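Local coordinates for DUF4974 domain-containing protein (Parabacteroides distasonis, PDB 4M0N) that probably acts as an anti-sigma factor of the FecR family, the present piece holding the FecR domain and the C-terminal FecR region of a longer membrane protein, at residues 68-73 / 96-101; 87-92 / 114-119; 106-111 / 130-135; 123-128 / 142-147. The protein carries 1 engineered substitution. One frame throughout, in Å; residues are numbered along the deposited sequence.

Interaction 1: residues 68-73 / 96-101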
loop_
_atom_site.group_PDB
_atom_site.type_symbol
_atom_site.label_atom_id
_atom_site.label_comp_id
_atom_site.label_asym_id
_atom_site.label_seq_id
_atom_site.Cartn_x
_atom_site.Cartn_y
_atom_site.Cartn_z
ATOM N N ALA A 68 -1.917 3.287 3.959
ATOM C CA ALA A 68 -2.413 3.321 5.324
ATOM C C ALA A 68 -3.522 2.318 5.488
ATOM O O ALA A 68 -4.278 2.059 4.556
ATOM C CB ALA A 68 -2.939 4.715 5.657
ATOM N N PHE A 69 -3.602 1.782 6.701
ATOM C CA PHE A 69 -4.703 0.899 7.100
ATOM C C PHE A 69 -5.575 1.706 8.054
ATOM O O PHE A 69 -5.097 2.184 9.105
ATOM C CB PHE A 69 -4.163 -0.342 7.776
ATOM C CG PHE A 69 -5.239 -1.298 8.172
ATOM C CD1 PHE A 69 -5.920 -2.003 7.202
ATOM C CD2 PHE A 69 -5.600 -1.419 9.478
ATOM C CE1 PHE A 69 -6.952 -2.873 7.552
ATOM C CE2 PHE A 69 -6.630 -2.287 9.838
ATOM C CZ PHE A 69 -7.291 -2.992 8.879
ATOM N N PHE A 70 -6.852 1.804 7.705
ATOM C CA PHE A 70 -7.858 2.508 8.462
ATOM C C PHE A 70 -8.815 1.547 9.171
ATOM O O PHE A 70 -9.351 0.635 8.543
ATOM C CB PHE A 70 -8.682 3.361 7.506
ATOM C CG PHE A 70 -7.896 4.422 6.827
ATOM C CD1 PHE A 70 -7.169 4.121 5.695
ATOM C CD2 PHE A 70 -7.889 5.715 7.321
ATOM C CE1 PHE A 70 -6.415 5.096 5.083
ATOM C CE2 PHE A 70 -7.141 6.697 6.729
ATOM C CZ PHE A 70 -6.396 6.379 5.604
ATOM N N ASN A 71 -9.013 1.743 10.468
ATOM C CA ASN A 71 -10.079 1.047 11.165
ATOM C C ASN A 71 -11.053 2.125 11.593
ATOM O O ASN A 71 -10.871 2.768 12.627
ATOM C CB ASN A 71 -9.536 0.264 12.345
ATOM C CG ASN A 71 -10.594 -0.587 13.016
ATOM O OD1 ASN A 71 -11.766 -0.399 12.812
ATOM N ND2 ASN A 71 -10.164 -1.506 13.854
ATOM N N VAL A 72 -12.061 2.346 10.748
ATOM C CA VAL A 72 -12.973 3.456 10.911
ATOM C C VAL A 72 -14.109 3.191 11.879
ATOM O O VAL A 72 -14.878 2.270 11.698
ATOM C CB VAL A 72 -13.555 3.921 9.551
ATOM C CG1 VAL A 72 -14.583 5.041 9.767
ATOM C CG2 VAL A 72 -12.430 4.402 8.658
ATOM N N MET A 73 -14.181 4.046 12.902
ATOM C CA MET A 73 -15.276 4.069 13.852
ATOM C C MET A 73 -16.617 4.326 13.168
ATOM O O MET A 73 -16.765 5.272 12.413
ATOM C CB MET A 73 -14.989 5.151 14.887
ATOM C CG MET A 73 -14.089 4.691 16.021
ATOM S SD MET A 73 -14.946 3.652 17.243
ATOM C CE MET A 73 -16.546 4.397 17.286
ATOM N N PHE A 96 -9.930 -1.186 6.384
ATOM C CA PHE A 96 -9.456 -1.382 5.019
ATOM C C PHE A 96 -8.102 -0.750 4.816
ATOM O O PHE A 96 -7.734 0.217 5.514
ATOM C CB PHE A 96 -10.442 -0.791 4.024
ATOM C CG PHE A 96 -10.733 0.667 4.277
ATOM C CD1 PHE A 96 -11.657 1.052 5.240
ATOM C CD2 PHE A 96 -10.071 1.644 3.568
ATOM C CE1 PHE A 96 -11.885 2.396 5.505
ATOM C CE2 PHE A 96 -10.278 3.003 3.851
ATOM C CZ PHE A 96 -11.214 3.370 4.807
ATOM N N ASN A 97 -7.371 -1.327 3.859
ATOM C CA ASN A 97 -6.080 -0.820 3.415
ATOM C C ASN A 97 -6.188 -0.036 2.133
ATOM O O ASN A 97 -6.870 -0.428 1.205
ATOM C CB ASN A 97 -5.142 -2.010 3.136
ATOM C CG ASN A 97 -3.687 -1.635 3.163
ATOM O OD1 ASN A 97 -3.100 -1.437 4.244
ATOM N ND2 ASN A 97 -3.057 -1.630 1.984
ATOM N N VAL A 98 -5.475 1.090 2.080
ATOM C CA VAL A 98 -5.373 1.888 0.868
ATOM C C VAL A 98 -3.893 2.034 0.581
ATOM O O VAL A 98 -3.142 2.596 1.375
ATOM C CB VAL A 98 -5.972 3.287 1.055
ATOM C CG1 VAL A 98 -5.875 4.052 -0.219
ATOM C CG2 VAL A 98 -7.425 3.205 1.523
ATOM N N LYS A 99 -3.494 1.474 -0.543
ATOM C CA LYS A 99 -2.091 1.546 -0.973
ATOM C C LYS A 99 -2.073 2.398 -2.207
ATOM O O LYS A 99 -2.520 1.968 -3.292
ATOM C CB LYS A 99 -1.523 0.172 -1.242
ATOM C CG LYS A 99 -0.042 0.245 -1.552
ATOM C CD LYS A 99 0.527 -1.116 -1.777
ATOM C CE LYS A 99 2.010 -0.979 -2.088
ATOM N NZ LYS A 99 2.570 -2.348 -2.063
ATOM N N ALA A 100 -1.541 3.616 -2.089
ATOM C CA ALA A 100 -1.650 4.640 -3.150
ATOM C C ALA A 100 -0.423 5.531 -3.160
ATOM O O ALA A 100 -0.507 6.723 -3.040
ATOM C CB ALA A 100 -2.928 5.465 -2.979
ATOM N N TYR A 101 0.728 4.911 -3.266
ATOM C CA TYR A 101 1.987 5.644 -3.352
ATOM C C TYR A 101 2.032 6.319 -4.726
ATOM O O TYR A 101 1.849 5.683 -5.788
ATOM C CB TYR A 101 3.196 4.715 -3.200
ATOM C CG TYR A 101 3.406 4.202 -1.813
ATOM C CD1 TYR A 101 4.062 4.965 -0.853
ATOM C CD2 TYR A 101 2.946 2.951 -1.447
ATOM C CE1 TYR A 101 4.267 4.496 0.432
ATOM C CE2 TYR A 101 3.166 2.477 -0.183
ATOM C CZ TYR A 101 3.801 3.243 0.755
ATOM O OH TYR A 101 4.010 2.733 2.003
#
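Phe70 and Phe96 form the tight part of this antiparallel strand pair. Phe70 CB lies over one face of the Phe96 ring, toward the rim, 3.7 Å from Phe96 CZ. The two ring planes are only 15° apart but offset, so that the rings barely overlap. Val72 CG2 also approaches the ring, 3.8 Å from Phe96 CE1. Four backbone hydrogen bonds fix the register, with Phe70 N to Phe96 O at 2.8 Å. On the opposite side of the sheet, where Phe69 and Asn97 point, few side-chain atoms meet. Phe69 CB is 3.8 Å from Asn97 OD1, and the Phe69 ring lies mainly against backbone, CD1 3.3 Å from Phe96 O. The Asn97 amide turns to Glu67 and Trp155 instead. All the touching residues are buried; the pair opens to solvent past them, at Asn71. An alanine in place of Phe96 would probably open a gap beside Phe70 CB and Val72 CG2 and leave Val89 and Val91 without this ring to pack on. Strands 67-72 and 94-100 are central in an antiparallel sheet. Strand 40-43 flanks the first and strand 106-111 the second. Strands 60-65, 80-83 and 88-91 of the facing sheet pack onto Phe70 and Phe96.

Interaction 2: residues 87-92 / 114-119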
loop_
_atom_site.group_PDB
_atom_site.type_symbol
_atom_site.label_atom_id
_atom_site.label_comp_id
_atom_site.label_asym_id
_atom_site.label_seq_id
_atom_site.Cartn_x
_atom_site.Cartn_y
_atom_site.Cartn_z
ATOM N N ALA A 87 -8.786 8.275 -6.231
ATOM C CA ALA A 87 -10.061 7.757 -5.761
ATOM C C ALA A 87 -10.395 8.268 -4.409
ATOM O O ALA A 87 -9.521 8.520 -3.586
ATOM C CB ALA A 87 -10.008 6.241 -5.662
ATOM N N ASP A 88 -11.684 8.372 -4.156
ATOM C CA ASP A 88 -12.148 8.487 -2.792
ATOM C C ASP A 88 -12.583 7.131 -2.298
ATOM O O ASP A 88 -13.318 6.408 -2.988
ATOM C CB ASP A 88 -13.367 9.405 -2.700
ATOM C CG ASP A 88 -13.049 10.894 -2.818
ATOM O OD1 ASP A 88 -11.889 11.308 -2.743
ATOM O OD2 ASP A 88 -14.011 11.712 -2.890
ATOM N N VAL A 89 -12.224 6.809 -1.060
ATOM C CA VAL A 89 -12.716 5.602 -0.442
ATOM C C VAL A 89 -13.657 6.029 0.669
ATOM O O VAL A 89 -13.239 6.699 1.628
ATOM C CB VAL A 89 -11.559 4.759 0.113
ATOM C CG1 VAL A 89 -12.097 3.497 0.746
ATOM C CG2 VAL A 89 -10.544 4.500 -0.992
ATOM N N LYS A 90 -14.918 5.609 0.559
ATOM C CA LYS A 90 -15.991 6.097 1.428
ATOM C C LYS A 90 -16.592 4.972 2.251
ATOM O O LYS A 90 -16.956 3.924 1.698
ATOM C CB LYS A 90 -17.028 6.707 0.531
ATOM C CG LYS A 90 -18.168 7.388 1.236
ATOM C CD LYS A 90 -19.050 8.059 0.194
ATOM C CE LYS A 90 -20.118 8.896 0.860
ATOM N NZ LYS A 90 -21.053 8.042 1.644
ATOM N N VAL A 91 -16.655 5.145 3.563
ATOM C CA VAL A 91 -17.226 4.131 4.399
ATOM C C VAL A 91 -18.108 4.772 5.465
ATOM O O VAL A 91 -17.995 5.975 5.746
ATOM C CB VAL A 91 -16.190 3.218 5.092
ATOM C CG1 VAL A 91 -15.189 2.628 4.101
ATOM C CG2 VAL A 91 -15.480 3.927 6.234
ATOM N N LEU A 92 -18.943 3.952 6.091
ATOM C CA LEU A 92 -19.585 4.360 7.337
ATOM C C LEU A 92 -18.856 3.789 8.552
ATOM O O LEU A 92 -18.719 4.437 9.581
ATOM C CB LEU A 92 -21.036 3.904 7.347
ATOM C CG LEU A 92 -21.884 4.327 6.157
ATOM C CD1 LEU A 92 -23.303 3.798 6.369
ATOM C CD2 LEU A 92 -21.910 5.834 5.990
ATOM N N GLY A 114 -16.165 -4.952 7.101
ATOM C CA GLY A 114 -17.163 -3.955 6.729
ATOM C C GLY A 114 -17.331 -3.810 5.227
ATOM O O GLY A 114 -16.907 -4.675 4.452
ATOM N N LYS A 115 -17.886 -2.664 4.817
ATOM C CA LYS A 115 -18.284 -2.394 3.433
ATOM C C LYS A 115 -17.666 -1.066 3.049
ATOM O O LYS A 115 -17.685 -0.119 3.832
ATOM C CB LYS A 115 -19.807 -2.343 3.297
ATOM C CG LYS A 115 -20.446 -3.687 3.597
ATOM C CD LYS A 115 -21.928 -3.696 3.328
ATOM C CE LYS A 115 -22.529 -5.013 3.775
ATOM N NZ LYS A 115 -23.951 -5.103 3.401
ATOM N N VAL A 116 -17.070 -1.036 1.860
ATOM C CA VAL A 116 -16.325 0.111 1.407
ATOM C C VAL A 116 -16.774 0.500 -0.006
ATOM O O VAL A 116 -16.942 -0.363 -0.866
ATOM C CB VAL A 116 -14.831 -0.261 1.386
ATOM C CG1 VAL A 116 -14.010 0.826 0.791
ATOM C CG2 VAL A 116 -14.363 -0.619 2.806
ATOM N N GLU A 117 -16.948 1.800 -0.242
ATOM C CA GLU A 117 -17.246 2.289 -1.600
ATOM C C GLU A 117 -16.013 3.002 -2.139
ATOM O O GLU A 117 -15.446 3.830 -1.467
ATOM C CB GLU A 117 -18.411 3.281 -1.582
ATOM C CG GLU A 117 -18.816 3.801 -2.945
ATOM C CD GLU A 117 -20.068 4.686 -2.929
ATOM O OE1 GLU A 117 -21.126 4.212 -2.481
ATOM O OE2 GLU A 117 -19.989 5.843 -3.385
ATOM N N VAL A 118 -15.624 2.683 -3.365
ATOM C CA VAL A 118 -14.506 3.317 -3.999
ATOM C C VAL A 118 -15.018 4.117 -5.170
ATOM O O VAL A 118 -15.531 3.564 -6.148
ATOM C CB VAL A 118 -13.478 2.281 -4.473
ATOM C CG1 VAL A 118 -12.289 2.985 -5.115
ATOM C CG2 VAL A 118 -13.012 1.413 -3.293
ATOM N N ASP A 119 -14.836 5.433 -5.091
ATOM C CA ASP A 119 -15.359 6.324 -6.077
ATOM C C ASP A 119 -14.203 6.877 -6.890
ATOM O O ASP A 119 -13.314 7.539 -6.360
ATOM C CB ASP A 119 -16.074 7.490 -5.413
ATOM C CG ASP A 119 -17.228 7.066 -4.554
ATOM O OD1 ASP A 119 -17.979 6.156 -4.960
ATOM O OD2 ASP A 119 -17.410 7.664 -3.463
HETATM O O HOH W 1 -19.209 1.095 5.626
#
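Val89 and Val116 both hold CG1 anti to the backbone N (chi1 -180° and 174°), and these two methyls meet. The separation of Val89 CG1 and Val116 CG1 is 3.3 Å, closer than two methyls normally pack. Val91 runs alongside Val116 in the same direction. Val91 CG1 is 3.6 Å from Val116 CG2. Farther along this face, Ala87 CB touches Val118 CG1 at 4.0 Å. The backbones pair antiparallel through four hydrogen bonds. Lys90 N to Glu117 O is the shortest, at 2.7 Å. Asp119 N to Asp88 O is nearly straight, with an angle of 176° at the hydrogen. Beyond the last bridge, one water takes the N-H of Leu92 and donates to Lys115 O. The pairing joins strands 88-91 and 116-120 within a mixed sheet. The valine face is turned inward, onto strands 94-100 and 106-111 of the second sheet. Asp88, Lys90, Glu117 and Asp119 share the opposite face, which is partly exposed. Asp88 forms a salt bridge with Arg83. Lys90 contributes its chain carbons, with CD 4.0 Å from Asp119 OD2. Its amine stops short of a salt bridge here, since Lys90 NZ is 5.6 Å from Glu117 OE2. Glu117 OE2 and Asp119 OD1 are 2.6 Å apart. Two charged carboxylates would repel at this distance, which is consistent with one acid holding a proton; the pKa of one of the two is probably raised.

Interaction 3: residues 106-111 / 130-135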
loop_
_atom_site.group_PDB
_atom_site.type_symbol
_atom_site.label_atom_id
_atom_site.label_comp_id
_atom_site.label_asym_id
_atom_site.label_seq_id
_atom_site.Cartn_x
_atom_site.Cartn_y
_atom_site.Cartn_z
ATOM N N LEU A 106 0.790 0.932 -9.374
ATOM C CA LEU A 106 -0.508 0.455 -8.938
ATOM C C LEU A 106 -0.999 1.132 -7.680
ATOM O O LEU A 106 -0.196 1.525 -6.824
ATOM C CB LEU A 106 -0.478 -1.043 -8.677
ATOM C CG LEU A 106 0.045 -1.966 -9.771
ATOM C CD1 LEU A 106 0.187 -3.398 -9.262
ATOM C CD2 LEU A 106 -0.908 -1.904 -10.942
ATOM N N MET A 107 -2.323 1.259 -7.578
ATOM C CA MET A 107 -3.007 1.651 -6.372
ATOM C C MET A 107 -4.017 0.548 -6.035
ATOM O O MET A 107 -4.570 -0.063 -6.926
ATOM C CB MET A 107 -3.696 2.983 -6.623
ATOM C CG MET A 107 -4.562 3.512 -5.530
ATOM S SD MET A 107 -6.293 3.058 -5.649
ATOM C CE MET A 107 -6.870 4.201 -4.394
ATOM N N ALA A 108 -4.165 0.235 -4.762
ATOM C CA ALA A 108 -5.095 -0.822 -4.372
ATOM C C ALA A 108 -5.787 -0.521 -3.070
ATOM O O ALA A 108 -5.167 -0.039 -2.101
ATOM C CB ALA A 108 -4.406 -2.166 -4.251
ATOM N N VAL A 109 -7.082 -0.842 -3.047
ATOM C CA VAL A 109 -7.896 -0.768 -1.853
ATOM C C VAL A 109 -8.390 -2.169 -1.524
ATOM O O VAL A 109 -8.913 -2.863 -2.384
ATOM C CB VAL A 109 -9.112 0.163 -2.068
ATOM C CG1 VAL A 109 -10.021 0.187 -0.855
ATOM C CG2 VAL A 109 -8.626 1.566 -2.445
ATOM N N SER A 110 -8.156 -2.588 -0.286
ATOM C CA SER A 110 -8.391 -3.979 0.144
ATOM C C SER A 110 -9.153 -3.952 1.451
ATOM O O SER A 110 -8.732 -3.303 2.408
ATOM C CB SER A 110 -7.072 -4.693 0.360
ATOM O OG SER A 110 -6.176 -4.570 -0.750
ATOM N N VAL A 111 -10.296 -4.638 1.496
ATOM C CA VAL A 111 -11.201 -4.539 2.633
ATOM C C VAL A 111 -10.966 -5.685 3.607
ATOM O O VAL A 111 -10.936 -6.839 3.212
ATOM C CB VAL A 111 -12.684 -4.579 2.196
ATOM C CG1 VAL A 111 -13.596 -4.435 3.394
ATOM C CG2 VAL A 111 -12.956 -3.509 1.149
ATOM N N ASN A 130 -12.182 -9.061 2.016
ATOM C CA ASN A 130 -11.335 -9.867 1.148
ATOM C C ASN A 130 -11.631 -9.712 -0.346
ATOM O O ASN A 130 -11.389 -10.607 -1.139
ATOM C CB ASN A 130 -11.286 -11.297 1.616
ATOM C CG ASN A 130 -10.870 -11.392 3.075
ATOM O OD1 ASN A 130 -9.932 -10.712 3.493
ATOM N ND2 ASN A 130 -11.641 -12.087 3.859
ATOM N N GLU A 131 -12.194 -8.556 -0.689
ATOM C CA GLU A 131 -12.223 -8.045 -2.043
ATOM C C GLU A 131 -11.279 -6.853 -2.137
ATOM O O GLU A 131 -10.953 -6.205 -1.143
ATOM C CB GLU A 131 -13.650 -7.621 -2.413
ATOM C CG GLU A 131 -14.640 -8.765 -2.350
ATOM C CD GLU A 131 -15.988 -8.391 -2.978
ATOM O OE1 GLU A 131 -16.439 -7.236 -2.753
ATOM O OE2 GLU A 131 -16.566 -9.246 -3.693
ATOM N N GLN A 132 -10.821 -6.596 -3.348
ATOM C CA GLN A 132 -9.837 -5.591 -3.595
ATOM C C GLN A 132 -10.098 -4.962 -4.941
ATOM O O GLN A 132 -10.593 -5.620 -5.832
ATOM C CB GLN A 132 -8.477 -6.316 -3.628
ATOM C CG GLN A 132 -7.258 -5.569 -4.032
ATOM C CD GLN A 132 -6.047 -6.469 -3.981
ATOM O OE1 GLN A 132 -5.829 -7.351 -4.846
ATOM N NE2 GLN A 132 -5.258 -6.256 -2.971
ATOM N N ILE A 133 -9.726 -3.694 -5.068
ATOM C CA ILE A 133 -9.657 -3.015 -6.356
ATOM C C ILE A 133 -8.214 -2.600 -6.584
ATOM O O ILE A 133 -7.546 -2.103 -5.665
ATOM C CB ILE A 133 -10.560 -1.787 -6.387
ATOM C CG1 ILE A 133 -12.026 -2.238 -6.464
ATOM C CG2 ILE A 133 -10.199 -0.847 -7.542
ATOM C CD1 ILE A 133 -12.946 -1.113 -6.093
ATOM N N ILE A 134 -7.718 -2.881 -7.786
ATOM C CA ILE A 134 -6.391 -2.479 -8.196
ATOM C C ILE A 134 -6.598 -1.508 -9.332
ATOM O O ILE A 134 -7.248 -1.847 -10.339
ATOM C CB ILE A 134 -5.516 -3.672 -8.628
ATOM C CG1 ILE A 134 -5.436 -4.729 -7.489
ATOM C CG2 ILE A 134 -4.130 -3.173 -9.056
ATOM C CD1 ILE A 134 -4.572 -5.947 -7.798
ATOM N N VAL A 135 -6.028 -0.313 -9.200
ATOM C CA VAL A 135 -6.002 0.675 -10.274
ATOM C C VAL A 135 -4.595 0.755 -10.832
ATOM O O VAL A 135 -3.628 0.891 -10.095
ATOM C CB VAL A 135 -6.431 2.068 -9.772
ATOM C CG1 VAL A 135 -6.227 3.156 -10.832
ATOM C CG2 VAL A 135 -7.872 2.037 -9.331
#
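Gln132 reaches across to Ser110 with an extended side chain. Its CG stands anti to the backbone N (chi1 173°). Gln132 CB passes 3.7 Å from Val109 O. Gln132 CG comes to 3.6 Å from Ser110 OG, and CD stays at a similar distance from that oxygen. At the tip, Gln132 NE2 donates to Ser110 OG over 2.9 Å. The bond is fairly straight, 163° at the hydrogen, and OG lies in the amide plane. It ties the rotation of the amide to the serine, both residues being buried. A leucine in place of Gln132 would probably leave Ser110 OG without this donor. Strands 106-111 and 131-136 are antiparallel neighbours in one sheet of a two-sheet beta sandwich. The chain between them passes through strands 116-120 and 123-127 of the other sheet. Met107, Val109, Ile133 and Val135 look toward that second sheet. There Met107 SD touches Val135 CG2 at 4.1 Å. On the Gln132 side, Leu106 CD2 touches Ile134 CG2 at 3.9 Å. Regular pairing ends at Val111 in a G1 beta bulge. Asn130 N donates to Val111 O at 2.8 Å, while Val111 N donates to Glu131 O at 3.1 Å. Asn130 has the positive phi, 64°, of the first bulge position. Its OD1 accepts the backbone N-H of Ala149, at the start of helix 149-152. Glu131 turns its carboxylate to Leu128 N and Lys144.

Interaction 4: residues 123-128 / 142-147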
loop_
_atom_site.group_PDB
_atom_site.type_symbol
_atom_site.label_atom_id
_atom_site.label_comp_id
_atom_site.label_asym_id
_atom_site.label_seq_id
_atom_site.Cartn_x
_atom_site.Cartn_y
_atom_site.Cartn_z
ATOM N N SER A 123 -15.981 5.403 -12.418
ATOM C CA SER A 123 -16.253 4.085 -11.831
ATOM C C SER A 123 -16.608 4.232 -10.368
ATOM O O SER A 123 -15.888 4.915 -9.639
ATOM C CB SER A 123 -14.997 3.206 -11.904
ATOM O OG SER A 123 -15.166 1.993 -11.169
ATOM N N VAL A 124 -17.691 3.581 -9.925
ATOM C CA VAL A 124 -17.993 3.467 -8.509
ATOM C C VAL A 124 -18.193 1.983 -8.200
ATOM O O VAL A 124 -18.963 1.316 -8.877
ATOM C CB VAL A 124 -19.259 4.278 -8.159
ATOM C CG1 VAL A 124 -19.703 4.012 -6.724
ATOM C CG2 VAL A 124 -18.998 5.758 -8.401
ATOM N N MET A 125 -17.517 1.489 -7.170
ATOM C CA MET A 125 -17.559 0.079 -6.843
ATOM C C MET A 125 -17.678 -0.116 -5.352
ATOM O O MET A 125 -17.026 0.561 -4.589
ATOM C CB MET A 125 -16.291 -0.587 -7.358
ATOM C CG MET A 125 -16.079 -0.357 -8.853
ATOM S SD MET A 125 -14.662 -1.230 -9.581
ATOM C CE MET A 125 -15.420 -2.831 -9.765
ATOM N N ARG A 126 -18.498 -1.079 -4.954
ATOM C CA ARG A 126 -18.605 -1.401 -3.552
ATOM C C ARG A 126 -17.851 -2.702 -3.317
ATOM O O ARG A 126 -17.907 -3.634 -4.131
ATOM C CB ARG A 126 -20.064 -1.470 -3.126
ATOM C CG ARG A 126 -20.720 -0.099 -3.164
ATOM C CD ARG A 126 -22.042 -0.025 -2.424
ATOM N NE ARG A 126 -23.086 -0.812 -3.079
ATOM C CZ ARG A 126 -24.390 -0.542 -3.045
ATOM N NH1 ARG A 126 -24.853 0.524 -2.400
ATOM N NH2 ARG A 126 -25.237 -1.342 -3.685
ATOM N N LEU A 127 -17.158 -2.758 -2.192
ATOM C CA LEU A 127 -16.278 -3.880 -1.868
ATOM C C LEU A 127 -16.643 -4.427 -0.513
ATOM O O LEU A 127 -17.047 -3.683 0.374
ATOM C CB LEU A 127 -14.847 -3.415 -1.796
ATOM C CG LEU A 127 -14.232 -2.947 -3.116
ATOM C CD1 LEU A 127 -12.857 -2.419 -2.762
ATOM C CD2 LEU A 127 -14.182 -4.060 -4.146
ATOM N N LEU A 128 -16.496 -5.742 -0.388
ATOM C CA LEU A 128 -16.712 -6.454 0.842
ATOM C C LEU A 128 -15.394 -7.068 1.329
ATOM O O LEU A 128 -14.380 -6.993 0.645
ATOM C CB LEU A 128 -17.707 -7.588 0.558
ATOM C CG LEU A 128 -19.107 -7.180 0.119
ATOM C CD1 LEU A 128 -19.857 -8.448 -0.315
ATOM C CD2 LEU A 128 -19.765 -6.515 1.306
ATOM N N ILE A 142 -8.614 -1.039 -14.337
ATOM C CA ILE A 142 -9.193 -1.175 -13.038
ATOM C C ILE A 142 -9.601 -2.648 -12.909
ATOM O O ILE A 142 -10.333 -3.158 -13.760
ATOM C CB ILE A 142 -10.466 -0.304 -12.878
ATOM C CG1 ILE A 142 -10.183 1.187 -13.161
ATOM C CG2 ILE A 142 -11.021 -0.461 -11.477
ATOM C CD1 ILE A 142 -11.431 2.048 -13.285
ATOM N N LEU A 143 -9.135 -3.290 -11.849
ATOM C CA LEU A 143 -9.436 -4.711 -11.597
ATOM C C LEU A 143 -10.036 -4.885 -10.237
ATOM O O LEU A 143 -9.421 -4.525 -9.229
ATOM C CB LEU A 143 -8.137 -5.541 -11.684
ATOM C CG LEU A 143 -8.268 -7.017 -11.337
ATOM C CD1 LEU A 143 -9.280 -7.655 -12.253
ATOM C CD2 LEU A 143 -6.889 -7.724 -11.392
ATOM N N LYS A 144 -11.234 -5.469 -10.177
ATOM C CA LYS A 144 -11.785 -5.921 -8.922
ATOM C C LYS A 144 -11.600 -7.422 -8.827
ATOM O O LYS A 144 -11.867 -8.140 -9.768
ATOM C CB LYS A 144 -13.279 -5.585 -8.850
ATOM C CG LYS A 144 -13.965 -5.966 -7.541
ATOM C CD LYS A 144 -14.812 -7.196 -7.686
ATOM C CE LYS A 144 -15.261 -7.759 -6.352
ATOM N NZ LYS A 144 -15.878 -9.099 -6.616
ATOM N N LYS A 145 -11.162 -7.874 -7.658
ATOM C CA LYS A 145 -10.812 -9.256 -7.451
ATOM C C LYS A 145 -10.852 -9.628 -5.982
ATOM O O LYS A 145 -11.050 -8.777 -5.132
ATOM C CB LYS A 145 -9.411 -9.548 -7.986
ATOM C CG LYS A 145 -8.294 -8.792 -7.280
ATOM C CD LYS A 145 -6.916 -9.194 -7.795
ATOM C CE LYS A 145 -6.562 -10.667 -7.607
ATOM N NZ LYS A 145 -5.101 -10.806 -7.802
ATOM N N ASN A 146 -10.645 -10.914 -5.693
ATOM C CA ASN A 146 -10.514 -11.355 -4.319
ATOM C C ASN A 146 -9.074 -11.317 -3.897
ATOM O O ASN A 146 -8.164 -11.620 -4.683
ATOM C CB ASN A 146 -11.052 -12.787 -4.147
ATOM C CG ASN A 146 -12.534 -12.896 -4.410
ATOM O OD1 ASN A 146 -13.314 -12.030 -4.029
ATOM N ND2 ASN A 146 -12.940 -14.006 -5.009
ATOM N N GLU A 147 -8.842 -10.972 -2.645
ATOM C CA GLU A 147 -7.490 -11.048 -2.090
ATOM C C GLU A 147 -7.649 -11.112 -0.590
ATOM O O GLU A 147 -8.552 -10.496 -0.015
ATOM C CB GLU A 147 -6.644 -9.832 -2.503
ATOM C CG GLU A 147 -5.201 -9.861 -2.002
ATOM C CD GLU A 147 -4.455 -11.087 -2.473
ATOM O OE1 GLU A 147 -3.853 -11.039 -3.555
ATOM O OE2 GLU A 147 -4.454 -12.101 -1.741
#
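Met125 and Lys144 meet chain against chain; no ring, amide or other flat group carries this contact, which is made by flexible aliphatic side chains. The closest touch is Met125 CE to Lys144 CB, at 3.6 Å. The methionine chain bends at its last torsion (chi3 80°), which turns CE onto the lysine. Leu127 CD2 comes to 3.9 Å from Lys144 CG, the two side chains passing alongside with opposite headings. At the other end, Met125 SD approaches Ile142 CG2 at 4.2 Å. A touch of Ile142 CD1 on Ser123 CB is less certain, because Ser123 has two conformers. The backbones stay well apart, their axes no closer than 9.6 Å, and run nearly parallel at 13°. No hydrogen bond joins the two segments. Each strand is the outermost of its own sheet within this chain. The side chains bridge the two sheets of the sandwich at this border. Met125 and Leu127 also rest on Ile133. The contact is apolar on both sides, although Lys144 is a charged residue. Only its CB and CG are used here. Its NZ goes to Glu131 in a salt bridge. That bridge probably offsets the lysine charge, and the aliphatic part of the lysine packs on Met125 and Leu127.

How the interactions relate
All four contacts belong to the two-sheet beta sandwich that forms the first part of this chain. Interactions 1 and 3 lie in the antiparallel sheet, where strands 94-100 and 106-111 are neighbours. Interaction 2 lies in the mixed sheet. Interaction 4 bridges the borders of both. Interaction 1 is about 10 Å from interactions 2 and 3, centre to centre, and about 15 Å from interaction 4. Interactions 3 and 4 are about 7 Å apart. Along the chain, interaction 2 alternates with 1 and 3, and 3 with 4. The chain thus crosses repeatedly between sheets. Phe96, Val109, Val111 and Ile133 meet the valines of interaction 2, forming a shared hydrophobic core.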